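Local coordinates for protein alcohol oxidase (Myceliophthora thermophila, PDB 6F74) that binds FAD as a VAO-type flavoprotein and probably oxidises an alcohol substrate, with molecular oxygen as the electron acceptor, at residues L283-R288 with Y560-A565; A459-E464 with R515-H520; K480-T485 with A492-P497; Q521-K526 with E543-D548. One frame throughout, in Å; residues are numbered along the deposited sequence.

Overall arrangement
The four contacts fall into two linked pairs. Interactions 2 and 4 share helix 512-533 and have centres about 11 Å apart; Q519 of the first packs on D545 and S547 of the second. Interactions 1 and 3, with centres about 17 Å apart, are joined by a salt bridge from R288 NH2 to D484 OD2 at 2.9 Å. Between the pairs the nearest approach, about 8 Å between atoms, is that of interactions 3 and 4. Interaction 4 alone holds a residue of the FAD pocket, E543, whose carboxylate lies over a face of the isoalloxazine; in interaction 1 the side chain of A286 lies about 11 Å from the cofactor. Interaction 2 lies at the surface, away from the flavin.

Interaction 1 (L283-R288 with Y560-A565); sequences LFRAIR and YAQHLA
The guanidinium of R285 and the side-chain amide of Q562 form an offset stack, their planes 28° apart, while the two chains cross at about a right angle. Q562 OE1 stands 3.2 Å above the guanidinium plane, shifted toward its rim, and comes closest to R285 NH2 at 3.3 Å. This is stacking and not a hydrogen bond: the oxygen sits over the flat group, where no N-H points at it. R285 reaches the spot by running straight out from its helix (chi1 -177°) and bending at chi3. Q562, an exposed residue, extends beyond CG to lay its amide over the guanidinium.

The other kind of contact is plain packing. The imidazole of H563 leans obliquely against the backbone of the opposite helix, with ND1 3.9 Å from A286 CA and CE1 4.3 Å from R285 O. The small A286 side chain probably allows this approach, and its CA lies 5.4 Å from that of H563. Y294 packs against both A286 and H563. The segments of helices 281-287 and 560-570 pass 9.3 Å apart at 121°. In the VAO fold the chain returns near its C-terminus to the FAD-binding domain. This crossing belongs to that return: it sets a helix of the berberine-like region on one backed by strands 260-266 and 272-276.

Further polar links lie outside the pair. H563 NE2 makes a weak hydrogen bond to G488 O, and R288, which leads away from helix 560-570, forms salt bridges with D258 and D484.

Interaction 2 (A459-E464 with R515-H520); sequences AGKPEE and RDYVQH
Y517 OH is gripped by two side chains of the facing loop: it accepts a hydrogen bond from K461 NZ at 2.9 Å and donates one to E464 OE2 at 2.8 Å. The closely fitted part lies on the glutamate side. OE2 sits at the edge of the phenol ring, in its plane, 3.4 Å from Y517 CE2, and the carboxylate is turned 87° to the ring. The hydroxyl meets OE2 on its syn side, 18° out of the carboxylate plane. Y517 stretches straight from its helix (chi1 169°), and both loop side chains come to meet it from the opposite direction.

K461 and E464 are the ends of a type I turn in the loop from helix 448-458 to strand 467-472 of the seven-stranded antiparallel sheet; the shared hydroxyl ties this loop to helix 512-533. G460, with positive phi, lets the chain leave the helix. A phenylalanine in place of Y517 would probably leave the lysine ammonium and the carboxylate without the hydroxyl that links them, and both chains less firmly fixed.

The rest is loose. The backbones stay well apart, 10.1 Å between the CA atoms of E464 and V518, and the lysine touches mainly with its ammonium end. K461, E464 and Y517 are all partly exposed, so this side borders solvent; E464 OE1 has a weak hydrogen bond to Q504 NE2.

Interaction 3 (K480-T485 with A492-P497); sequences KDKADT and AWRVSP
One face of the R494 guanidinium lies over the peptide that joins D481 to K482. D481 O stands 3.3 Å above the plane and K482 N 3.6 Å, both offset toward the rim. Although D481 O is close to NH2, the angle is poor for a hydrogen bond, so the contact is a stack of flat group on backbone. At the edge, in plane, a water bound to D481 OD2 at 2.6 Å meets R494 NH1 through a weak bond. NH1 also donates to V478 O, and NH2 forms a salt bridge with D258. D481 turns its other oxygen, OD1, to Q477.

Behind the head group the arginine packs as hydrocarbon: its CG is 3.8 Å from K482 CB. The bend at chi2 (-51°) carries the chain past K482 and brings the head group over the peptide. A second water, held by D484 O at 2.8 Å, reaches R494 NH2 and K482 O only weakly.

Arginine-on-peptide stacking thus closes the irregular loop between helix 477-480 and strand 498-503, a strand of the seven-stranded antiparallel sheet, and through D258 ties it to the FAD-binding domain.

Interaction 4 (Q521-K526 with E543-D548); sequences QVTHVK and EGDGSD. With FAD (flavin-adenine dinucleotide), chain I.
T523 and D545 cross at about a right angle, and T523 OG1 donates to the syn lone pair of D545 OD2 at 2.8 Å. The same OG1 accepts from Q519 NE2, one turn back along the helix. With OG1 beside its own backbone N (chi1 -61°), CG2 falls anti to that N, where it still touches D545 OD2 (3.4 Å) and D548 CA (4.1 Å) and covers the centre of the H524 ring.

The other oxygen, D545 OD1, accepts from S547 N at 3.1 Å, from above the carboxylate plane, forming an Asx turn within the type I turn D545-D548. An alanine in place of D545 would probably leave the T523 hydroxyl and S547 N without the carboxylate whose two oxygens they use and let the turn shift. E543 OE2 lies over the flavin face, 3.6 Å from FAD C10, while OE1 is hydrogen-bonded to H246 NE2.

Helix 512-533 widens here into a pi-type turn. The loop 543-548 runs from the flavin to this helix on its way to helix 551-556; D548 is salt-bridged to K531 of the same long helix, and both V522 and D545 rest on T436 of strand 435-440.

Interaction 1 (L283-R288 with Y560-A565)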
# COMPACT_ATOMS: atom_id res chain seq x y z
N LEU A 283 -19.94 -8.87 -4.15
CA LEU A 283 -19.19 -7.63 -4.32
C LEU A 283 -18.46 -7.21 -3.03
O LEU A 283 -17.36 -6.69 -3.07
CB LEU A 283 -20.10 -6.51 -4.83
CG LEU A 283 -19.57 -5.07 -4.91
CD1 LEU A 283 -18.43 -4.89 -5.88
CD2 LEU A 283 -20.74 -4.16 -5.28
N PHE A 284 -19.13 -7.41 -1.89
CA PHE A 284 -18.61 -7.04 -0.57
C PHE A 284 -17.35 -7.84 -0.24
O PHE A 284 -16.35 -7.30 0.27
CB PHE A 284 -19.74 -7.28 0.43
CG PHE A 284 -19.38 -7.01 1.86
CD1 PHE A 284 -18.87 -5.78 2.24
CD2 PHE A 284 -19.65 -7.96 2.84
CE1 PHE A 284 -18.60 -5.52 3.57
CE2 PHE A 284 -19.38 -7.71 4.17
CZ PHE A 284 -18.85 -6.49 4.55
N ARG A 285 -17.40 -9.14 -0.57
CA ARG A 285 -16.27 -10.02 -0.40
C ARG A 285 -15.11 -9.62 -1.32
O ARG A 285 -13.97 -9.56 -0.87
CB ARG A 285 -16.67 -11.48 -0.66
CG ARG A 285 -15.50 -12.46 -0.43
CD ARG A 285 -15.84 -13.93 -0.64
NE ARG A 285 -16.57 -14.20 -1.90
CZ ARG A 285 -17.81 -14.69 -2.01
NH1 ARG A 285 -18.54 -14.94 -0.90
NH2 ARG A 285 -18.35 -14.83 -3.22
N ALA A 286 -15.41 -9.35 -2.58
CA ALA A 286 -14.38 -8.93 -3.55
C ALA A 286 -13.58 -7.70 -3.11
O ALA A 286 -12.34 -7.68 -3.20
CB ALA A 286 -15.03 -8.68 -4.89
N ILE A 287 -14.27 -6.67 -2.63
CA ILE A 287 -13.56 -5.45 -2.18
C ILE A 287 -12.79 -5.61 -0.87
O ILE A 287 -11.97 -4.76 -0.54
CB ILE A 287 -14.46 -4.20 -2.09
CG1 ILE A 287 -15.58 -4.36 -1.05
CG2 ILE A 287 -15.07 -3.91 -3.45
CD1 ILE A 287 -16.10 -3.02 -0.53
N ARG A 288 -13.09 -6.68 -0.12
CA ARG A 288 -12.39 -6.99 1.12
C ARG A 288 -11.31 -8.04 0.90
O ARG A 288 -11.36 -9.13 1.46
CB ARG A 288 -13.42 -7.47 2.16
CG ARG A 288 -14.33 -6.36 2.68
CD ARG A 288 -15.34 -6.88 3.69
NE ARG A 288 -14.70 -7.65 4.77
CZ ARG A 288 -15.29 -8.58 5.52
NH1 ARG A 288 -16.57 -8.89 5.35
NH2 ARG A 288 -14.60 -9.23 6.45
N TYR A 560 -9.08 -16.39 -6.19
CA TYR A 560 -9.06 -15.64 -7.43
C TYR A 560 -10.29 -15.87 -8.30
O TYR A 560 -10.87 -14.92 -8.78
CB TYR A 560 -7.77 -15.91 -8.21
CG TYR A 560 -7.68 -15.03 -9.41
CD1 TYR A 560 -7.42 -13.68 -9.28
CD2 TYR A 560 -7.93 -15.54 -10.68
CE1 TYR A 560 -7.40 -12.85 -10.40
CE2 TYR A 560 -7.90 -14.72 -11.80
CZ TYR A 560 -7.63 -13.38 -11.64
OH TYR A 560 -7.63 -12.57 -12.74
N ALA A 561 -10.67 -17.13 -8.49
CA ALA A 561 -11.83 -17.49 -9.31
C ALA A 561 -13.11 -16.77 -8.85
O ALA A 561 -13.91 -16.32 -9.69
CB ALA A 561 -12.05 -19.01 -9.28
N GLN A 562 -13.29 -16.65 -7.54
CA GLN A 562 -14.42 -15.92 -6.98
C GLN A 562 -14.26 -14.43 -7.16
O GLN A 562 -15.24 -13.74 -7.43
CB GLN A 562 -14.57 -16.21 -5.49
CG GLN A 562 -15.84 -16.92 -5.11
CD GLN A 562 -15.78 -17.48 -3.69
OE1 GLN A 562 -16.84 -17.73 -3.09
NE2 GLN A 562 -14.55 -17.67 -3.13
N HIS A 563 -13.05 -13.90 -7.01
CA HIS A 563 -12.83 -12.49 -7.28
C HIS A 563 -13.16 -12.18 -8.74
O HIS A 563 -13.91 -11.24 -9.05
CB HIS A 563 -11.41 -12.06 -6.96
CG HIS A 563 -11.07 -12.10 -5.51
ND1 HIS A 563 -11.99 -11.87 -4.52
CD2 HIS A 563 -9.89 -12.31 -4.88
CE1 HIS A 563 -11.40 -11.94 -3.34
NE2 HIS A 563 -10.12 -12.23 -3.53
N LEU A 564 -12.62 -13.00 -9.63
CA LEU A 564 -12.88 -12.85 -11.05
C LEU A 564 -14.36 -12.91 -11.41
O LEU A 564 -14.80 -12.13 -12.22
CB LEU A 564 -12.13 -13.90 -11.86
CG LEU A 564 -12.01 -13.72 -13.36
CD1 LEU A 564 -11.42 -12.37 -13.75
CD2 LEU A 564 -11.15 -14.85 -13.91
N ALA A 565 -15.12 -13.80 -10.79
CA ALA A 565 -16.57 -13.86 -11.07
C ALA A 565 -17.25 -12.52 -10.74
O ALA A 565 -17.97 -11.95 -11.58
CB ALA A 565 -17.23 -15.02 -10.33

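Interaction 2 (A459-E464 with R515-H520)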
# COMPACT_ATOMS: atom_id res chain seq x y z
N ALA A 459 19.43 -10.39 1.68
CA ALA A 459 20.43 -9.40 2.12
C ALA A 459 21.07 -8.65 0.94
O ALA A 459 21.52 -7.51 1.05
CB ALA A 459 21.50 -10.09 2.96
N GLY A 460 21.14 -9.34 -0.19
CA GLY A 460 21.60 -8.70 -1.41
C GLY A 460 23.10 -8.65 -1.47
O GLY A 460 23.81 -9.13 -0.58
N LYS A 461 23.56 -8.02 -2.54
CA LYS A 461 24.97 -7.89 -2.83
C LYS A 461 25.49 -6.72 -1.99
O LYS A 461 24.93 -5.61 -2.01
CB LYS A 461 25.17 -7.58 -4.32
CG LYS A 461 24.32 -8.40 -5.31
CD LYS A 461 24.97 -8.48 -6.70
CE LYS A 461 24.18 -9.41 -7.60
NZ LYS A 461 24.48 -9.22 -9.06
N PRO A 462 26.58 -6.94 -1.24
CA PRO A 462 27.16 -5.86 -0.40
C PRO A 462 27.41 -4.50 -1.09
O PRO A 462 27.55 -3.49 -0.37
CB PRO A 462 28.48 -6.47 0.05
CG PRO A 462 28.17 -7.93 0.18
CD PRO A 462 27.23 -8.24 -0.98
N GLU A 463 27.44 -4.48 -2.43
CA GLU A 463 27.64 -3.29 -3.23
C GLU A 463 26.32 -2.57 -3.47
O GLU A 463 26.29 -1.35 -3.72
CB GLU A 463 28.23 -3.64 -4.61
CG GLU A 463 29.07 -4.94 -4.82
CD GLU A 463 28.53 -5.76 -6.01
OE1 GLU A 463 28.14 -5.15 -7.07
OE2 GLU A 463 28.50 -7.03 -5.92
N GLU A 464 25.22 -3.33 -3.43
CA GLU A 464 23.91 -2.79 -3.76
C GLU A 464 23.08 -2.73 -2.47
O GLU A 464 23.01 -3.75 -1.70
CB GLU A 464 23.23 -3.69 -4.80
CG GLU A 464 24.06 -3.98 -6.04
CD GLU A 464 23.23 -4.77 -7.09
OE1 GLU A 464 22.15 -5.34 -6.74
OE2 GLU A 464 23.64 -4.90 -8.28
N ARG A 515 16.63 -0.64 -15.17
CA ARG A 515 15.38 -1.05 -14.50
C ARG A 515 15.11 -2.56 -14.68
O ARG A 515 14.67 -3.22 -13.72
CB ARG A 515 14.19 -0.23 -14.99
CG ARG A 515 12.88 -0.74 -14.42
CD ARG A 515 11.86 0.36 -14.27
NE ARG A 515 10.68 -0.05 -13.51
CZ ARG A 515 9.69 0.77 -13.17
NH1 ARG A 515 9.71 2.04 -13.56
NH2 ARG A 515 8.63 0.32 -12.47
N ASP A 516 15.36 -3.09 -15.88
CA ASP A 516 15.16 -4.53 -16.13
C ASP A 516 16.12 -5.38 -15.28
O ASP A 516 15.74 -6.45 -14.81
CB ASP A 516 15.38 -4.90 -17.60
CG ASP A 516 14.40 -4.25 -18.54
OD1 ASP A 516 13.27 -3.81 -18.13
OD2 ASP A 516 14.77 -4.16 -19.72
N TYR A 517 17.36 -4.90 -15.12
CA TYR A 517 18.34 -5.56 -14.24
C TYR A 517 17.83 -5.57 -12.79
O TYR A 517 17.84 -6.59 -12.13
CB TYR A 517 19.75 -4.91 -14.32
CG TYR A 517 20.66 -5.43 -13.22
CD1 TYR A 517 21.26 -6.67 -13.32
CD2 TYR A 517 20.85 -4.70 -12.05
CE1 TYR A 517 22.07 -7.17 -12.30
CE2 TYR A 517 21.63 -5.19 -11.01
CZ TYR A 517 22.25 -6.42 -11.13
OH TYR A 517 23.01 -6.91 -10.05
N VAL A 518 17.40 -4.42 -12.29
CA VAL A 518 16.91 -4.35 -10.91
C VAL A 518 15.63 -5.15 -10.73
O VAL A 518 15.49 -5.86 -9.74
CB VAL A 518 16.72 -2.89 -10.45
CG1 VAL A 518 16.09 -2.84 -9.06
CG2 VAL A 518 18.07 -2.18 -10.41
N GLN A 519 14.69 -5.04 -11.66
CA GLN A 519 13.43 -5.79 -11.57
C GLN A 519 13.67 -7.30 -11.53
O GLN A 519 13.00 -8.01 -10.78
CB GLN A 519 12.49 -5.46 -12.75
CG GLN A 519 11.11 -6.08 -12.60
CD GLN A 519 10.40 -5.56 -11.36
OE1 GLN A 519 9.97 -4.41 -11.35
NE2 GLN A 519 10.30 -6.38 -10.31
N HIS A 520 14.63 -7.76 -12.34
CA HIS A 520 15.05 -9.15 -12.34
C HIS A 520 15.65 -9.62 -11.03
O HIS A 520 15.38 -10.74 -10.60
CB HIS A 520 16.08 -9.41 -13.45
CG HIS A 520 16.53 -10.84 -13.53
ND1 HIS A 520 15.86 -11.79 -14.26
CD2 HIS A 520 17.56 -11.48 -12.92
CE1 HIS A 520 16.47 -12.95 -14.13
NE2 HIS A 520 17.49 -12.79 -13.31

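Interaction 3 (K480-T485 with A492-P497)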
# COMPACT_ATOMS: atom_id res chain seq x y z
N LYS A 480 -7.82 -15.53 13.74
CA LYS A 480 -9.19 -15.76 14.17
C LYS A 480 -10.22 -15.42 13.10
O LYS A 480 -11.17 -16.17 12.91
CB LYS A 480 -9.47 -14.98 15.45
CG LYS A 480 -10.90 -15.11 15.94
CD LYS A 480 -10.97 -14.94 17.45
CE LYS A 480 -12.41 -14.93 17.95
NZ LYS A 480 -12.37 -15.10 19.42
N ASP A 481 -10.00 -14.33 12.36
CA ASP A 481 -10.98 -13.84 11.38
C ASP A 481 -11.09 -14.75 10.16
O ASP A 481 -11.80 -14.45 9.22
CB ASP A 481 -10.65 -12.41 10.94
CG ASP A 481 -10.90 -11.37 12.01
OD1 ASP A 481 -11.63 -11.67 12.98
OD2 ASP A 481 -10.37 -10.25 11.89
N LYS A 482 -10.35 -15.86 10.13
CA LYS A 482 -10.64 -16.94 9.22
C LYS A 482 -12.06 -17.47 9.34
O LYS A 482 -12.63 -17.93 8.33
CB LYS A 482 -9.65 -18.08 9.44
CG LYS A 482 -9.92 -19.31 8.56
CD LYS A 482 -9.83 -20.68 9.29
CE LYS A 482 -8.53 -21.44 9.00
NZ LYS A 482 -8.67 -22.25 7.73
N ALA A 483 -12.65 -17.42 10.54
CA ALA A 483 -14.07 -17.77 10.72
C ALA A 483 -15.04 -16.90 9.91
O ALA A 483 -16.15 -17.34 9.58
CB ALA A 483 -14.44 -17.73 12.19
N ASP A 484 -14.63 -15.68 9.56
CA ASP A 484 -15.45 -14.79 8.78
C ASP A 484 -15.42 -15.12 7.26
O ASP A 484 -14.56 -14.66 6.51
CB ASP A 484 -15.02 -13.34 9.04
CG ASP A 484 -15.88 -12.33 8.31
OD1 ASP A 484 -16.84 -12.76 7.63
OD2 ASP A 484 -15.60 -11.12 8.41
N THR A 485 -16.41 -15.89 6.83
CA THR A 485 -16.51 -16.29 5.42
C THR A 485 -16.96 -15.18 4.46
O THR A 485 -16.89 -15.37 3.24
CB THR A 485 -17.48 -17.46 5.26
OG1 THR A 485 -18.77 -17.06 5.73
CG2 THR A 485 -17.01 -18.69 6.04
N ALA A 492 -3.56 -17.31 2.89
CA ALA A 492 -2.26 -17.29 3.55
C ALA A 492 -2.17 -16.32 4.74
O ALA A 492 -1.44 -16.57 5.68
CB ALA A 492 -1.16 -16.99 2.54
N TRP A 493 -2.95 -15.24 4.71
CA TRP A 493 -3.01 -14.33 5.88
C TRP A 493 -3.43 -15.05 7.16
O TRP A 493 -3.00 -14.67 8.25
CB TRP A 493 -4.02 -13.20 5.66
CG TRP A 493 -3.51 -12.11 4.81
CD1 TRP A 493 -3.97 -11.78 3.57
CD2 TRP A 493 -2.49 -11.18 5.14
NE1 TRP A 493 -3.29 -10.69 3.11
CE2 TRP A 493 -2.36 -10.32 4.04
CE3 TRP A 493 -1.66 -11.00 6.24
CZ2 TRP A 493 -1.43 -9.26 4.02
CZ3 TRP A 493 -0.74 -9.95 6.22
CH2 TRP A 493 -0.64 -9.10 5.11
N ARG A 494 -4.25 -16.09 7.00
CA ARG A 494 -4.77 -16.80 8.13
C ARG A 494 -3.75 -17.76 8.77
O ARG A 494 -4.02 -18.26 9.85
CB ARG A 494 -6.05 -17.58 7.76
CG ARG A 494 -7.12 -16.77 7.00
CD ARG A 494 -7.42 -15.46 7.70
NE ARG A 494 -8.56 -14.78 7.11
CZ ARG A 494 -8.98 -13.55 7.42
NH1 ARG A 494 -8.37 -12.83 8.35
NH2 ARG A 494 -10.03 -13.02 6.79
N VAL A 495 -2.62 -18.03 8.10
CA VAL A 495 -1.55 -18.88 8.65
C VAL A 495 -0.20 -18.18 8.82
O VAL A 495 0.68 -18.74 9.45
CB VAL A 495 -1.38 -20.21 7.84
CG1 VAL A 495 -2.66 -21.04 7.88
CG2 VAL A 495 -0.95 -19.98 6.40
N SER A 496 -0.06 -16.96 8.29
CA SER A 496 1.23 -16.28 8.26
C SER A 496 1.23 -15.09 9.22
O SER A 496 0.47 -14.14 9.01
CB SER A 496 1.55 -15.83 6.84
OG SER A 496 1.35 -16.92 5.94
N PRO A 497 2.06 -15.13 10.27
CA PRO A 497 1.99 -14.04 11.24
C PRO A 497 2.72 -12.79 10.81
O PRO A 497 2.44 -11.72 11.35
CB PRO A 497 2.62 -14.63 12.51
CG PRO A 497 3.40 -15.82 12.07
CD PRO A 497 2.93 -16.23 10.71
O HOH W 1 -8.52 -9.81 10.13
O HOH W 2 -11.95 -15.63 5.91

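Interaction 4 (Q521-K526 with E543-D548)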
# COMPACT_ATOMS: atom_id res chain seq x y z
N GLN A 521 16.49 -8.80 -10.40
CA GLN A 521 17.00 -9.13 -9.08
C GLN A 521 15.86 -9.24 -8.07
O GLN A 521 15.82 -10.19 -7.31
CB GLN A 521 18.02 -8.09 -8.59
CG GLN A 521 19.35 -8.06 -9.38
CD GLN A 521 20.08 -9.37 -9.41
OE1 GLN A 521 20.43 -9.90 -8.37
NE2 GLN A 521 20.29 -9.93 -10.60
N VAL A 522 14.93 -8.29 -8.07
CA VAL A 522 13.82 -8.29 -7.13
C VAL A 522 12.90 -9.48 -7.35
O VAL A 522 12.57 -10.19 -6.39
CB VAL A 522 13.04 -6.98 -7.16
CG1 VAL A 522 11.82 -7.02 -6.23
CG2 VAL A 522 13.96 -5.84 -6.69
N THR A 523 12.49 -9.71 -8.59
CA THR A 523 11.54 -10.78 -8.90
C THR A 523 12.15 -12.18 -8.84
O THR A 523 11.61 -13.06 -8.17
CB THR A 523 10.86 -10.56 -10.29
OG1 THR A 523 10.11 -9.32 -10.30
CG2 THR A 523 9.90 -11.74 -10.60
N HIS A 524 13.27 -12.38 -9.56
CA HIS A 524 13.82 -13.72 -9.80
C HIS A 524 15.00 -14.14 -8.94
O HIS A 524 15.37 -15.30 -9.01
CB HIS A 524 14.21 -13.88 -11.28
CG HIS A 524 13.04 -13.74 -12.22
ND1 HIS A 524 12.02 -14.66 -12.28
CD2 HIS A 524 12.73 -12.77 -13.10
CE1 HIS A 524 11.14 -14.29 -13.18
NE2 HIS A 524 11.54 -13.14 -13.69
N VAL A 525 15.59 -13.22 -8.18
CA VAL A 525 16.60 -13.56 -7.15
C VAL A 525 15.97 -13.39 -5.74
O VAL A 525 15.84 -14.37 -5.00
CB VAL A 525 17.90 -12.74 -7.33
CG1 VAL A 525 18.91 -13.08 -6.25
CG2 VAL A 525 18.52 -13.03 -8.70
N LYS A 526 15.54 -12.18 -5.41
CA LYS A 526 14.96 -11.92 -4.08
C LYS A 526 13.63 -12.68 -3.90
O LYS A 526 13.52 -13.53 -3.03
CB LYS A 526 14.80 -10.42 -3.83
CG LYS A 526 16.08 -9.73 -3.39
CD LYS A 526 16.03 -8.22 -3.49
CE LYS A 526 17.14 -7.56 -2.67
NZ LYS A 526 18.49 -7.70 -3.28
N GLU A 543 1.88 -3.84 -1.40
CA GLU A 543 3.32 -3.66 -1.29
C GLU A 543 3.92 -4.98 -1.75
O GLU A 543 4.28 -5.85 -0.94
CB GLU A 543 3.75 -3.28 0.14
CG GLU A 543 3.33 -1.86 0.56
CD GLU A 543 3.50 -1.57 2.06
OE1 GLU A 543 3.36 -2.53 2.85
OE2 GLU A 543 3.74 -0.39 2.50
N GLY A 544 4.01 -5.11 -3.06
CA GLY A 544 4.33 -6.37 -3.67
C GLY A 544 4.82 -6.24 -5.09
O GLY A 544 5.02 -5.15 -5.61
N ASP A 545 5.06 -7.40 -5.70
CA ASP A 545 5.79 -7.49 -6.97
C ASP A 545 4.82 -7.53 -8.12
O ASP A 545 4.31 -8.58 -8.46
CB ASP A 545 6.63 -8.76 -6.98
CG ASP A 545 7.56 -8.87 -8.19
OD1 ASP A 545 7.56 -7.99 -9.05
OD2 ASP A 545 8.32 -9.86 -8.27
N GLY A 546 4.63 -6.39 -8.77
CA GLY A 546 3.69 -6.28 -9.88
C GLY A 546 4.24 -6.85 -11.16
O GLY A 546 3.48 -6.97 -12.11
N SER A 547 5.55 -7.19 -11.21
CA SER A 547 6.14 -7.87 -12.38
C SER A 547 6.27 -9.36 -12.26
O SER A 547 6.82 -9.98 -13.19
CB SER A 547 7.54 -7.34 -12.65
OG SER A 547 7.42 -5.97 -12.98
N ASP A 548 5.77 -9.95 -11.17
CA ASP A 548 5.87 -11.38 -10.96
C ASP A 548 4.96 -12.05 -11.97
O ASP A 548 3.75 -11.81 -11.96
CB ASP A 548 5.47 -11.70 -9.52
CG ASP A 548 5.44 -13.20 -9.21
OD1 ASP A 548 6.04 -14.01 -9.94
OD2 ASP A 548 4.83 -13.56 -8.17
PA FAD I . -4.42 5.40 -4.80
O1A FAD I . -3.15 5.45 -5.63
O2A FAD I . -5.26 6.64 -4.79
O5B FAD I . -5.27 4.17 -5.31
C5B FAD I . -4.76 2.87 -5.17
C4B FAD I . -5.60 1.91 -5.99
O4B FAD I . -6.90 1.92 -5.43
C3B FAD I . -5.78 2.27 -7.45
O3B FAD I . -6.00 1.05 -8.16
C2B FAD I . -7.08 3.04 -7.49
O2B FAD I . -7.84 2.90 -8.69
C1B FAD I . -7.86 2.39 -6.37
N9A FAD I . -8.80 3.25 -5.66
C8A FAD I . -8.50 4.26 -4.83
N7A FAD I . -9.62 4.81 -4.31
C5A FAD I . -10.64 4.13 -4.81
C6A FAD I . -12.09 4.21 -4.64
N6A FAD I . -12.57 5.16 -3.81
N1A FAD I . -12.86 3.32 -5.33
C2A FAD I . -12.30 2.39 -6.15
N3A FAD I . -10.96 2.25 -6.33
C4A FAD I . -10.11 3.09 -5.69
N1 FAD I . -0.02 0.22 3.24
C2 FAD I . -0.13 -0.47 4.39
O2 FAD I . -0.76 -1.56 4.39
N3 FAD I . 0.38 -0.01 5.55
C4 FAD I . 1.07 1.14 5.63
O4 FAD I . 1.57 1.55 6.70
C4X FAD I . 1.26 1.95 4.41
N5 FAD I . 1.94 3.11 4.43
C5X FAD I . 2.09 3.83 3.29
C6 FAD I . 2.78 5.04 3.33
C7 FAD I . 2.94 5.82 2.20
C7M FAD I . 3.75 7.08 2.42
C8 FAD I . 2.34 5.39 0.91
C8M FAD I . 2.42 6.21 -0.36
C9 FAD I . 1.66 4.17 0.86
C9A FAD I . 1.49 3.36 2.00
N10 FAD I . 0.78 2.13 1.99
C10 FAD I . 0.65 1.40 3.18
C1' FAD I . 0.23 1.53 0.75
C2' FAD I . -1.22 1.70 0.42
O2' FAD I . -1.94 0.72 1.16
C3' FAD I . -1.43 1.43 -1.07
O3' FAD I . -0.52 2.20 -1.88
C4' FAD I . -2.87 1.71 -1.49
O4' FAD I . -3.01 1.43 -2.89
C5' FAD I . -3.27 3.14 -1.19
O5' FAD I . -4.61 3.37 -1.58
P FAD I . -4.91 4.87 -1.99
O1P FAD I . -4.38 5.80 -0.93
O2P FAD I . -6.36 4.92 -2.36
O3P FAD I . -3.97 5.00 -3.29